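PDB 3CTP: periplasmic binding protein/LacI transcriptional regulator from Alkaliphilus metalliredigens, which binds beta-D-xylulofuranose in the crystal and probably acts as a DNA-binding transcriptional regulator of the LacI family. Local coordinates for residues N148-S153 against E309-E314; A122-C127 against F141-L146; K87-T92 against I293-I298; L176-P181 against D233-F238. All coordinates share one frame; numbering follows the deposited sequence. Where two conformers were deposited one is given.

Interaction 1. Residues N148-S153 against E309-E314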
loop_
_atom_site.group_PDB
_atom_site.type_symbol
_atom_site.label_atom_id
_atom_site.label_comp_id
_atom_site.label_asym_id
_atom_site.label_seq_id
_atom_site.Cartn_x
_atom_site.Cartn_y
_atom_site.Cartn_z
ATOM N N ASN A 148 20.764 -3.489 23.640
ATOM C CA ASN A 148 20.392 -4.870 23.892
ATOM C C ASN A 148 19.244 -5.367 23.021
ATOM O O ASN A 148 18.662 -6.397 23.305
ATOM C CB ASN A 148 20.123 -5.134 25.381
ATOM C CG ASN A 148 18.889 -4.444 25.881
ATOM O OD1 ASN A 148 18.386 -3.511 25.257
ATOM N ND2 ASN A 148 18.394 -4.887 27.038
ATOM N N ILE A 149 18.984 -4.658 21.912
ATOM C CA ILE A 149 17.959 -5.074 20.928
ATOM C C ILE A 149 18.627 -5.256 19.569
ATOM O O ILE A 149 19.325 -4.360 19.092
ATOM C CB ILE A 149 16.843 -4.008 20.837
ATOM C CG1 ILE A 149 16.061 -3.981 22.163
ATOM C CG2 ILE A 149 15.910 -4.272 19.631
ATOM C CD1 ILE A 149 15.095 -2.789 22.258
ATOM N N ILE A 150 18.434 -6.434 18.966
ATOM C CA ILE A 150 19.018 -6.744 17.665
ATOM C C ILE A 150 18.394 -5.880 16.591
ATOM O O ILE A 150 17.180 -5.713 16.572
ATOM C CB ILE A 150 18.709 -8.189 17.289
ATOM C CG1 ILE A 150 19.469 -9.141 18.234
ATOM C CG2 ILE A 150 19.125 -8.475 15.807
ATOM C CD1 ILE A 150 19.019 -10.620 18.094
ATOM N N THR A 151 19.210 -5.371 15.685
ATOM C CA THR A 151 18.723 -4.548 14.560
ATOM C C THR A 151 19.020 -5.288 13.248
ATOM O O THR A 151 20.177 -5.700 12.990
ATOM C CB THR A 151 19.463 -3.186 14.537
ATOM O OG1 THR A 151 19.399 -2.572 15.835
ATOM C CG2 THR A 151 18.855 -2.255 13.501
ATOM N N ILE A 152 17.988 -5.464 12.414
ATOM C CA ILE A 152 18.110 -6.128 11.126
ATOM C C ILE A 152 17.909 -5.047 10.056
ATOM O O ILE A 152 17.009 -4.213 10.168
ATOM C CB ILE A 152 16.983 -7.205 10.957
ATOM C CG1 ILE A 152 17.038 -8.288 12.057
ATOM C CG2 ILE A 152 17.068 -7.883 9.585
ATOM C CD1 ILE A 152 16.200 -7.953 13.374
ATOM N N SER A 153 18.712 -5.073 9.010
ATOM C CA SER A 153 18.576 -4.072 7.968
ATOM C C SER A 153 19.107 -4.594 6.663
ATOM O O SER A 153 19.774 -5.623 6.660
ATOM C CB SER A 153 19.363 -2.843 8.395
ATOM O OG SER A 153 19.172 -1.784 7.472
ATOM N N GLU A 309 23.701 -8.239 17.881
ATOM C CA GLU A 309 24.553 -7.507 16.955
ATOM C C GLU A 309 23.731 -7.204 15.707
ATOM O O GLU A 309 22.616 -7.723 15.576
ATOM C CB GLU A 309 25.745 -8.392 16.541
ATOM C CG GLU A 309 25.340 -9.710 15.869
ATOM C CD GLU A 309 26.524 -10.603 15.485
ATOM O OE1 GLU A 309 27.601 -10.066 15.158
ATOM O OE2 GLU A 309 26.350 -11.839 15.499
ATOM N N ASP A 310 24.274 -6.395 14.793
ATOM C CA ASP A 310 23.543 -6.054 13.560
ATOM C C ASP A 310 23.483 -7.242 12.603
ATOM O O ASP A 310 24.484 -7.941 12.391
ATOM C CB ASP A 310 24.253 -4.942 12.783
ATOM C CG ASP A 310 24.276 -3.607 13.517
ATOM O OD1 ASP A 310 23.457 -3.389 14.424
ATOM O OD2 ASP A 310 25.135 -2.765 13.173
ATOM N N TYR A 311 22.308 -7.439 11.996
ATOM C CA TYR A 311 22.162 -8.403 10.906
ATOM C C TYR A 311 21.913 -7.616 9.641
ATOM O O TYR A 311 20.887 -6.952 9.549
ATOM C CB TYR A 311 20.971 -9.328 11.167
ATOM C CG TYR A 311 21.313 -10.483 12.109
ATOM C CD1 TYR A 311 21.635 -10.258 13.441
ATOM C CD2 TYR A 311 21.330 -11.801 11.635
ATOM C CE1 TYR A 311 21.977 -11.321 14.291
ATOM C CE2 TYR A 311 21.654 -12.861 12.478
ATOM C CZ TYR A 311 21.990 -12.620 13.792
ATOM O OH TYR A 311 22.321 -13.705 14.588
ATOM N N ILE A 312 22.849 -7.644 8.694
ATOM C CA ILE A 312 22.749 -6.811 7.487
ATOM C C ILE A 312 22.665 -7.691 6.258
ATOM O O ILE A 312 23.554 -8.532 6.025
ATOM C CB ILE A 312 23.994 -5.897 7.407
ATOM C CG1 ILE A 312 24.053 -5.036 8.665
ATOM C CG2 ILE A 312 23.943 -5.028 6.171
ATOM C CD1 ILE A 312 25.267 -4.127 8.723
ATOM N N MET A 313 21.581 -7.551 5.484
ATOM C CA MET A 313 21.353 -8.390 4.300
ATOM C C MET A 313 21.829 -7.729 3.001
ATOM O O MET A 313 21.665 -6.534 2.784
ATOM C CB MET A 313 19.844 -8.737 4.107
ATOM C CG MET A 313 19.104 -9.497 5.209
ATOM S SD MET A 313 19.796 -11.124 5.658
ATOM C CE MET A 313 20.396 -10.395 7.105
ATOM N N GLU A 314 22.386 -8.542 2.110
ATOM C CA GLU A 314 22.965 -8.059 0.870
ATOM C C GLU A 314 21.903 -7.488 -0.067
ATOM O O GLU A 314 20.808 -8.055 -0.213
ATOM C CB GLU A 314 23.649 -9.263 0.183
ATOM C CG GLU A 314 24.307 -8.976 -1.153
ATOM C CD GLU A 314 25.007 -10.203 -1.736
ATOM O OE1 GLU A 314 24.988 -11.268 -1.090
ATOM O OE2 GLU A 314 25.556 -10.102 -2.852
HETATM O O HOH W 1 21.896 -4.360 16.567
#
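Y311 sits between T151 and S153 of the neighbouring strand and bonds to both. Its N donates to T151 O at 2.9 Å, almost straight at 171°, and its O accepts S153 N at 2.9 Å. S153 O then takes M313 N, and CA-H...O contacts fill the intervals, as from I152 CA to Y311 O at 3.3 Å. The close side is that of I150, I152 and Y311. I150 CG2, anti to the backbone N, comes within 3.9 Å of Y311 CD1 and also rests on E309 O, while I152 CG1 packs on Y311 CB at 4.2 Å. Helix 286-302 covers this layer, with L296 touching both I150 and Y311. The strands are parallel neighbours, their short axes only 7° apart, in the mixed sheet of the N-terminal subdomain of a periplasmic-binding-protein-like fold; 155 residues, including most of the other subdomain, separate the two segments. The side of T151, D310 and I312 is looser; T151 is buried, but D310 and I312 are exposed. T151 CB and D310 OD1 stay 4.0 Å apart, and a water lies between the two side chains: it donates to D310 OD1 at 2.8 Å and is hydrogen-bonded to T151 OG1 at 3.2 Å. D310 OD1 is gripped a second time by H144 NE2. Beyond it I312 leans on D155.

Interaction 2. Residues A122-C127 against F141-L146. With XLF (beta-D-xylulofuranose), chain C.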
loop_
_atom_site.group_PDB
_atom_site.type_symbol
_atom_site.label_atom_id
_atom_site.label_comp_id
_atom_site.label_asym_id
_atom_site.label_seq_id
_atom_site.Cartn_x
_atom_site.Cartn_y
_atom_site.Cartn_z
ATOM N N ALA A 122 9.902 -3.729 15.758
ATOM C CA ALA A 122 9.870 -2.264 15.788
ATOM C C ALA A 122 10.582 -1.654 14.577
ATOM O O ALA A 122 11.823 -1.622 14.512
ATOM C CB ALA A 122 10.528 -1.783 17.091
ATOM N N SER A 123 9.803 -1.150 13.621
ATOM C CA SER A 123 10.373 -0.667 12.361
ATOM C C SER A 123 10.675 0.826 12.412
ATOM O O SER A 123 9.829 1.641 12.840
ATOM C CB SER A 123 9.462 -0.993 11.142
ATOM O OG SER A 123 9.206 -2.380 11.075
ATOM N N ARG A 124 11.878 1.193 11.968
ATOM C CA ARG A 124 12.206 2.597 11.826
ATOM C C ARG A 124 11.859 3.367 13.115
ATOM O O ARG A 124 11.307 4.490 13.094
ATOM C CB ARG A 124 11.522 3.184 10.574
ATOM C CG ARG A 124 12.319 4.291 9.936
ATOM C CD ARG A 124 12.066 4.341 8.431
ATOM N NE ARG A 124 10.714 4.834 8.121
ATOM C CZ ARG A 124 10.220 4.844 6.882
ATOM N NH1 ARG A 124 9.005 5.333 6.647
ATOM N NH2 ARG A 124 10.973 4.388 5.868
ATOM N N SER A 125 12.216 2.768 14.241
ATOM C CA SER A 125 11.851 3.329 15.544
ATOM C C SER A 125 12.467 4.700 15.806
ATOM O O SER A 125 13.631 4.950 15.461
ATOM C CB SER A 125 12.314 2.377 16.666
ATOM O OG SER A 125 12.005 2.936 17.953
ATOM N N GLN A 126 11.701 5.562 16.479
ATOM C CA GLN A 126 12.233 6.831 16.995
ATOM C C GLN A 126 12.344 6.888 18.519
ATOM O O GLN A 126 12.724 7.919 19.093
ATOM C CB GLN A 126 11.417 8.006 16.483
ATOM C CG GLN A 126 11.505 8.116 14.967
ATOM C CD GLN A 126 10.811 9.342 14.445
ATOM O OE1 GLN A 126 10.712 10.366 15.142
ATOM N NE2 GLN A 126 10.323 9.261 13.217
ATOM N N CYS A 127 12.034 5.791 19.181
ATOM C CA CYS A 127 12.245 5.731 20.632
ATOM C C CYS A 127 13.573 5.119 21.029
ATOM O O CYS A 127 14.355 4.643 20.199
ATOM C CB CYS A 127 11.146 4.927 21.291
ATOM S SG CYS A 127 9.526 5.511 20.815
ATOM N N PHE A 141 13.781 -3.229 13.012
ATOM C CA PHE A 141 14.157 -3.066 11.590
ATOM C C PHE A 141 14.743 -1.655 11.338
ATOM O O PHE A 141 14.084 -0.647 11.651
ATOM C CB PHE A 141 12.938 -3.358 10.678
ATOM C CG PHE A 141 13.203 -3.128 9.199
ATOM C CD1 PHE A 141 14.120 -3.914 8.510
ATOM C CD2 PHE A 141 12.528 -2.128 8.509
ATOM C CE1 PHE A 141 14.349 -3.691 7.131
ATOM C CE2 PHE A 141 12.759 -1.901 7.139
ATOM C CZ PHE A 141 13.663 -2.680 6.468
ATOM N N GLU A 142 15.990 -1.608 10.844
ATOM C CA GLU A 142 16.719 -0.371 10.480
ATOM C C GLU A 142 17.276 0.479 11.592
ATOM O O GLU A 142 18.498 0.683 11.670
ATOM C CB GLU A 142 15.911 0.511 9.530
ATOM C CG GLU A 142 15.788 -0.186 8.175
ATOM C CD GLU A 142 15.132 0.673 7.100
ATOM O OE1 GLU A 142 15.195 0.260 5.913
ATOM O OE2 GLU A 142 14.564 1.740 7.436
ATOM N N ASN A 143 16.395 1.077 12.396
ATOM C CA ASN A 143 16.893 2.029 13.372
ATOM C C ASN A 143 17.253 1.308 14.656
ATOM O O ASN A 143 16.486 0.470 15.149
ATOM C CB ASN A 143 15.824 3.082 13.690
ATOM C CG ASN A 143 15.698 4.146 12.624
ATOM O OD1 ASN A 143 16.361 4.112 11.590
ATOM N ND2 ASN A 143 14.820 5.122 12.883
ATOM N N HIS A 144 18.409 1.664 15.198
ATOM C CA HIS A 144 18.881 1.086 16.454
ATOM C C HIS A 144 18.093 1.675 17.605
ATOM O O HIS A 144 17.891 2.882 17.671
ATOM C CB HIS A 144 20.368 1.406 16.618
ATOM C CG HIS A 144 21.233 0.650 15.660
ATOM N ND1 HIS A 144 21.447 1.063 14.361
ATOM C CD2 HIS A 144 21.900 -0.523 15.796
ATOM C CE1 HIS A 144 22.207 0.177 13.736
ATOM N NE2 HIS A 144 22.496 -0.794 14.584
ATOM N N ILE A 145 17.707 0.838 18.562
ATOM C CA ILE A 145 16.885 1.309 19.659
ATOM C C ILE A 145 17.692 1.368 20.944
ATOM O O ILE A 145 17.950 2.463 21.484
ATOM C CB ILE A 145 15.650 0.406 19.795
ATOM C CG1 ILE A 145 14.877 0.474 18.497
ATOM C CG2 ILE A 145 14.732 0.926 20.921
ATOM C CD1 ILE A 145 13.570 -0.328 18.529
ATOM N N LEU A 146 18.115 0.204 21.402
ATOM C CA LEU A 146 18.983 0.121 22.573
ATOM C C LEU A 146 20.028 -0.927 22.273
ATOM O O LEU A 146 19.823 -1.777 21.398
ATOM C CB LEU A 146 18.191 -0.317 23.784
ATOM C CG LEU A 146 17.122 0.639 24.322
ATOM C CD1 LEU A 146 16.258 -0.079 25.345
ATOM C CD2 LEU A 146 17.742 1.908 24.938
HETATM O O4 XLF C . 13.767 3.660 5.710
HETATM C C4 XLF C . 13.947 3.298 4.338
HETATM C C5 XLF C . 13.318 4.394 3.491
HETATM O O5 XLF C . 12.126 3.828 2.935
HETATM C C3 XLF C . 13.149 2.050 4.000
HETATM O O3 XLF C . 14.000 0.912 3.807
HETATM C C2 XLF C . 12.473 2.463 2.721
HETATM O O2 XLF C . 13.385 2.378 1.607
HETATM C C1 XLF C . 11.210 1.675 2.443
HETATM O O1 XLF C . 10.564 2.211 1.279
HETATM O O HOH W 2 13.827 0.393 14.479
#
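R124 and E142 share one sugar hydroxyl without their charged atoms meeting. O4 of beta-D-xylulofuranose, at the guanidinium edge, accepts from R124 NH2 at 2.9 Å and donates to E142 OE2 at 2.7 Å, so it spans the 4.7 Å between R124 NH2 and E142 OE2. The two side chains run side by side in the same direction, their flat ends turned 37° apart. E142 OE1 takes the sugar's O3 at 2.5 Å, while R124 NH1 is held by salt bridges to D100 and D213. These are the C-terminal ends of parallel strands 119-123 and 138-141, at the ligand cleft of the periplasmic-binding-protein fold. Both segments leave their strands at a residue with positive phi: R124 has left-handed helical backbone angles, and E142 forms a classic gamma turn closed by N143 N to F141 O. The same oxygen accepts R124 N at 2.9 Å. E142 CG lies 3.6 Å above the centre of the F141 ring. Further along, N143 ND2 donates to S125 O at 2.8 Å, from above the carbonyl plane, and also reaches V183 O. I145 CD1 presses on S125 CB at 3.5 Å, beside an ST turn in which S125 OG, also hydrogen-bonded to E105, accepts C127 N.

Interaction 3. Residues K87-T92 against I293-I298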
loop_
_atom_site.group_PDB
_atom_site.type_symbol
_atom_site.label_atom_id
_atom_site.label_comp_id
_atom_site.label_asym_id
_atom_site.label_seq_id
_atom_site.Cartn_x
_atom_site.Cartn_y
_atom_site.Cartn_z
ATOM N N LYS A 87 3.696 -17.226 10.638
ATOM C CA LYS A 87 2.774 -18.358 10.590
ATOM C C LYS A 87 3.535 -19.694 10.622
ATOM O O LYS A 87 3.093 -20.643 11.298
ATOM C CB LYS A 87 1.891 -18.245 9.351
ATOM C CG LYS A 87 0.925 -19.425 9.202
ATOM C CD LYS A 87 -0.129 -19.127 8.130
ATOM C CE LYS A 87 0.488 -19.220 6.754
ATOM N NZ LYS A 87 -0.488 -18.801 5.691
ATOM N N ASN A 88 4.646 -19.790 9.902
ATOM C CA ASN A 88 5.442 -21.028 9.939
ATOM C C ASN A 88 5.864 -21.395 11.365
ATOM O O ASN A 88 6.059 -22.582 11.681
ATOM C CB ASN A 88 6.706 -20.880 9.093
ATOM C CG ASN A 88 6.412 -20.730 7.622
ATOM O OD1 ASN A 88 5.264 -20.813 7.196
ATOM N ND2 ASN A 88 7.457 -20.508 6.832
ATOM N N LYS A 89 6.054 -20.382 12.214
ATOM C CA LYS A 89 6.503 -20.594 13.590
ATOM C C LYS A 89 5.343 -20.702 14.561
ATOM O O LYS A 89 5.577 -20.869 15.773
ATOM C CB LYS A 89 7.404 -19.427 14.051
ATOM C CG LYS A 89 8.714 -19.294 13.278
ATOM C CD LYS A 89 9.744 -20.304 13.801
ATOM C CE LYS A 89 10.996 -20.359 12.932
ATOM N NZ LYS A 89 11.582 -19.021 12.638
ATOM N N GLY A 90 4.110 -20.560 14.053
ATOM C CA GLY A 90 2.910 -20.660 14.869
ATOM C C GLY A 90 2.348 -19.363 15.441
ATOM O O GLY A 90 1.548 -19.420 16.380
ATOM N N TYR A 91 2.699 -18.215 14.844
ATOM C CA TYR A 91 2.246 -16.911 15.353
ATOM C C TYR A 91 1.381 -16.173 14.336
ATOM O O TYR A 91 1.595 -16.285 13.117
ATOM C CB TYR A 91 3.453 -16.016 15.674
ATOM C CG TYR A 91 4.241 -16.512 16.854
ATOM C CD1 TYR A 91 3.999 -16.014 18.123
ATOM C CD2 TYR A 91 5.202 -17.512 16.699
ATOM C CE1 TYR A 91 4.722 -16.465 19.212
ATOM C CE2 TYR A 91 5.903 -17.985 17.775
ATOM C CZ TYR A 91 5.663 -17.475 19.034
ATOM O OH TYR A 91 6.393 -17.973 20.105
ATOM N N THR A 92 0.405 -15.423 14.851
ATOM C CA THR A 92 -0.311 -14.441 14.031
ATOM C C THR A 92 0.294 -13.053 14.272
ATOM O O THR A 92 1.118 -12.891 15.164
ATOM C CB THR A 92 -1.773 -14.428 14.392
ATOM O OG1 THR A 92 -1.908 -14.453 15.813
ATOM C CG2 THR A 92 -2.421 -15.716 13.875
ATOM N N ILE A 293 14.167 -11.619 10.669
ATOM C CA ILE A 293 13.492 -10.926 11.751
ATOM C C ILE A 293 12.726 -11.943 12.598
ATOM O O ILE A 293 12.791 -11.927 13.840
ATOM C CB ILE A 293 12.518 -9.895 11.150
ATOM C CG1 ILE A 293 13.285 -8.713 10.539
ATOM C CG2 ILE A 293 11.470 -9.458 12.159
ATOM C CD1 ILE A 293 12.417 -7.772 9.662
ATOM N N ILE A 294 11.995 -12.845 11.932
ATOM C CA ILE A 294 11.204 -13.816 12.682
ATOM C C ILE A 294 12.104 -14.849 13.385
ATOM O O ILE A 294 11.879 -15.203 14.545
ATOM C CB ILE A 294 10.198 -14.482 11.753
ATOM C CG1 ILE A 294 9.111 -13.470 11.399
ATOM C CG2 ILE A 294 9.614 -15.742 12.408
ATOM C CD1 ILE A 294 8.276 -12.998 12.587
ATOM N N GLU A 295 13.131 -15.337 12.702
ATOM C CA GLU A 295 14.038 -16.294 13.330
ATOM C C GLU A 295 14.613 -15.726 14.601
ATOM O O GLU A 295 14.656 -16.410 15.621
ATOM C CB GLU A 295 15.204 -16.635 12.402
ATOM C CG GLU A 295 14.898 -17.660 11.327
ATOM C CD GLU A 295 14.413 -18.990 11.872
ATOM O OE1 GLU A 295 15.139 -19.646 12.669
ATOM O OE2 GLU A 295 13.314 -19.378 11.484
ATOM N N LEU A 296 15.063 -14.477 14.552
ATOM C CA LEU A 296 15.731 -13.883 15.716
ATOM C C LEU A 296 14.713 -13.560 16.811
ATOM O O LEU A 296 14.972 -13.779 18.003
ATOM C CB LEU A 296 16.490 -12.625 15.310
ATOM C CG LEU A 296 17.637 -12.888 14.347
ATOM C CD1 LEU A 296 18.233 -11.573 13.837
ATOM C CD2 LEU A 296 18.736 -13.723 15.064
ATOM N N LEU A 297 13.554 -13.027 16.436
ATOM C CA LEU A 297 12.559 -12.741 17.475
ATOM C C LEU A 297 12.172 -14.027 18.211
ATOM O O LEU A 297 12.027 -14.039 19.446
ATOM C CB LEU A 297 11.310 -12.058 16.853
ATOM C CG LEU A 297 10.240 -11.647 17.868
ATOM C CD1 LEU A 297 10.800 -10.625 18.844
ATOM C CD2 LEU A 297 9.009 -11.094 17.117
ATOM N N ILE A 298 12.028 -15.124 17.479
ATOM C CA ILE A 298 11.653 -16.380 18.126
ATOM C C ILE A 298 12.771 -16.869 19.074
ATOM O O ILE A 298 12.504 -17.431 20.142
ATOM C CB ILE A 298 11.333 -17.453 17.088
ATOM C CG1 ILE A 298 10.003 -17.183 16.392
ATOM C CG2 ILE A 298 11.367 -18.858 17.720
ATOM C CD1 ILE A 298 8.879 -16.989 17.320
#
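K89 lays its aliphatic chain against two isoleucines one turn apart on the helix through I293-I298. K89 CG meets I294 CG2 at 3.8 Å and I298 CG1 at 4.0 Å; the lysine and I294 slide past each other in opposite directions. The bend at chi2 (-80°) brings K89 CD to 4.1 Å from I298 CG1. The K89 and E295 side chains cross at about a right angle, and the ammonium pairs with the carboxylate as a salt bridge, although the modelled atoms are too close for its details to be trusted. Y91 and I298 approach tip to tip, the methyl CD1 lying by the ring, where the modelled closeness is again doubtful. K89 CB lies at the edge of that ring, in its plane. An alanine at Y91 would probably open a gap beside I298 CD1 and leave K61 without its cation-pi partner. Further out, I294 is bedded on I82, Y85 and A86 of helix 73-88 and on I121 of the sheet. G90, with positive phi, closes helix 73-88 in a Schellman motif and turns the chain toward strand 92-97. Two neighbouring helices packed over one sheet in this way are typical of the alpha/beta subdomains of periplasmic-binding-protein-like folds.

Interaction 4. Residues L176-P181 against D233-F238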
loop_
_atom_site.group_PDB
_atom_site.type_symbol
_atom_site.label_atom_id
_atom_site.label_comp_id
_atom_site.label_asym_id
_atom_site.label_seq_id
_atom_site.Cartn_x
_atom_site.Cartn_y
_atom_site.Cartn_z
ATOM N N LEU A 176 21.808 14.470 -8.933
ATOM C CA LEU A 176 21.019 14.897 -7.784
ATOM C C LEU A 176 20.694 13.672 -6.956
ATOM O O LEU A 176 20.342 12.615 -7.515
ATOM C CB LEU A 176 19.687 15.463 -8.291
ATOM C CG LEU A 176 18.608 15.795 -7.253
ATOM C CD1 LEU A 176 19.073 16.891 -6.308
ATOM C CD2 LEU A 176 17.332 16.244 -7.947
ATOM N N HIS A 177 20.769 13.807 -5.637
ATOM C CA HIS A 177 20.220 12.755 -4.751
ATOM C C HIS A 177 19.091 13.383 -3.943
ATOM O O HIS A 177 19.304 14.376 -3.240
ATOM C CB HIS A 177 21.299 12.181 -3.824
ATOM C CG HIS A 177 20.766 11.245 -2.780
ATOM N ND1 HIS A 177 19.743 10.360 -3.039
ATOM C CD2 HIS A 177 21.119 11.045 -1.488
ATOM C CE1 HIS A 177 19.480 9.654 -1.939
ATOM N NE2 HIS A 177 20.310 10.042 -0.992
ATOM N N ILE A 178 17.882 12.838 -4.115
ATOM C CA ILE A 178 16.757 13.207 -3.272
ATOM C C ILE A 178 16.845 12.265 -2.085
ATOM O O ILE A 178 16.588 11.050 -2.222
ATOM C CB ILE A 178 15.443 13.065 -4.019
ATOM C CG1 ILE A 178 15.466 14.102 -5.162
ATOM C CG2 ILE A 178 14.250 13.339 -3.060
ATOM C CD1 ILE A 178 14.268 14.084 -6.105
ATOM N N LYS A 179 17.301 12.818 -0.959
ATOM C CA LYS A 179 17.568 12.015 0.239
ATOM C C LYS A 179 16.398 12.004 1.188
ATOM O O LYS A 179 15.508 12.862 1.129
ATOM C CB LYS A 179 18.855 12.480 0.944
ATOM C CG LYS A 179 18.754 13.800 1.605
ATOM C CD LYS A 179 20.092 14.162 2.390
ATOM C CE LYS A 179 20.347 13.262 3.559
ATOM N NZ LYS A 179 19.368 13.392 4.687
ATOM N N GLY A 180 16.381 10.997 2.039
ATOM C CA GLY A 180 15.276 10.832 2.976
ATOM C C GLY A 180 15.512 11.632 4.233
ATOM O O GLY A 180 16.578 12.256 4.402
ATOM N N PRO A 181 14.513 11.625 5.127
ATOM C CA PRO A 181 14.558 12.271 6.412
ATOM C C PRO A 181 15.776 11.792 7.209
ATOM O O PRO A 181 16.072 10.609 7.181
ATOM C CB PRO A 181 13.313 11.689 7.105
ATOM C CG PRO A 181 12.373 11.398 6.059
ATOM C CD PRO A 181 13.207 11.013 4.847
ATOM N N ASP A 233 21.700 14.949 -15.134
ATOM C CA ASP A 233 21.871 13.744 -15.950
ATOM C C ASP A 233 21.176 12.561 -15.273
ATOM O O ASP A 233 20.597 11.705 -15.949
ATOM C CB ASP A 233 23.366 13.374 -16.103
ATOM C CG ASP A 233 24.179 14.424 -16.843
ATOM O OD1 ASP A 233 23.608 15.147 -17.683
ATOM O OD2 ASP A 233 25.405 14.507 -16.572
ATOM N N GLY A 234 21.270 12.495 -13.947
ATOM C CA GLY A 234 20.744 11.339 -13.229
ATOM C C GLY A 234 20.279 11.758 -11.846
ATOM O O GLY A 234 20.834 12.689 -11.257
ATOM N N ILE A 235 19.291 11.040 -11.325
ATOM C CA ILE A 235 18.754 11.325 -9.995
ATOM C C ILE A 235 18.649 10.013 -9.244
ATOM O O ILE A 235 18.083 9.044 -9.777
ATOM C CB ILE A 235 17.336 11.914 -10.113
ATOM C CG1 ILE A 235 17.362 13.201 -10.937
ATOM C CG2 ILE A 235 16.778 12.234 -8.709
ATOM C CD1 ILE A 235 15.972 13.732 -11.256
ATOM N N PHE A 236 19.175 9.976 -8.017
ATOM C CA PHE A 236 18.981 8.834 -7.127
ATOM C C PHE A 236 17.956 9.273 -6.085
ATOM O O PHE A 236 18.175 10.271 -5.392
ATOM C CB PHE A 236 20.326 8.481 -6.437
ATOM C CG PHE A 236 20.225 7.451 -5.319
ATOM C CD1 PHE A 236 19.387 6.355 -5.430
ATOM C CD2 PHE A 236 21.039 7.575 -4.175
ATOM C CE1 PHE A 236 19.304 5.411 -4.391
ATOM C CE2 PHE A 236 20.959 6.635 -3.118
ATOM C CZ PHE A 236 20.106 5.540 -3.242
ATOM N N VAL A 237 16.837 8.551 -6.004
ATOM C CA VAL A 237 15.801 8.880 -5.023
ATOM C C VAL A 237 15.782 7.830 -3.923
ATOM O O VAL A 237 15.936 6.634 -4.185
ATOM C CB VAL A 237 14.405 8.952 -5.683
ATOM C CG1 VAL A 237 13.400 9.520 -4.670
ATOM C CG2 VAL A 237 14.444 9.828 -6.940
ATOM N N PHE A 238 15.608 8.276 -2.683
ATOM C CA PHE A 238 15.852 7.396 -1.534
ATOM C C PHE A 238 14.991 6.147 -1.459
ATOM O O PHE A 238 15.377 5.183 -0.784
ATOM C CB PHE A 238 15.767 8.185 -0.207
ATOM C CG PHE A 238 14.375 8.697 0.122
ATOM C CD1 PHE A 238 13.524 7.949 0.940
ATOM C CD2 PHE A 238 13.951 9.943 -0.323
ATOM C CE1 PHE A 238 12.272 8.442 1.243
ATOM C CE2 PHE A 238 12.700 10.444 -0.006
ATOM C CZ PHE A 238 11.861 9.687 0.786
#
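Strands 175-179 and 234-237 are adjacent in the parallel sheet at the core of the C-terminal subdomain, a periplasmic-binding-protein-like alpha/beta fold, and their backbones are joined from L176 to F238. L176 N donates to G234 O at 3.1 Å, F236 N to L176 O at 2.9 Å, and a weak bond from F238 N to I178 O ends the run. F236 O is gripped twice, by I178 N and by H177 ND1 at 2.8 Å. The imidazole reaches this oxygen from above the carbonyl plane, with the bond nearly straight (170°) and in its own ring plane. H177 and F236 both set CG anti to the backbone N, and the two side chains lie side by side, pointing the same way. Their planes are 13° apart, but the rings are slid apart and barely overlap, F236 CD2 lying over one face of the imidazole; the centroids are 4.6 Å apart. F194 of helix 185-200 meets both rings. An alanine at H177 would probably leave F236 O with one bond fewer and open a gap beside the F236 ring. On the other face I178 CD1 touches I235 CG2 at 4.1 Å, and I178 CB touches V237 CG1. Past the strand ends the side chain of F238 comes within about 4 Å of the bound sugar. G180 CA sits over the centre of its ring, 3.7 Å from the centroid of the F238 ring.

Overall arrangement
Interactions 1, 2 and 3 build one subdomain and interaction 4 the other, on opposite sides of the chain's centre; the centres of interactions 3 and 4 are about 35 Å apart. Interactions 1 and 2 reach the same mixed sheet and touch through I152 O with E142 N. L296 of the helix in interaction 3 packs on I150, I152 and Y311 of interaction 1. Interactions 2 and 4 are buried; both approach the sugar, but charged and polar groups dominate at the first and backbone bonds, rings and aliphatic chains at the second. Interaction 1 has one covered and one watered side, while interaction 3, the most peripheral, relies on side chains alone.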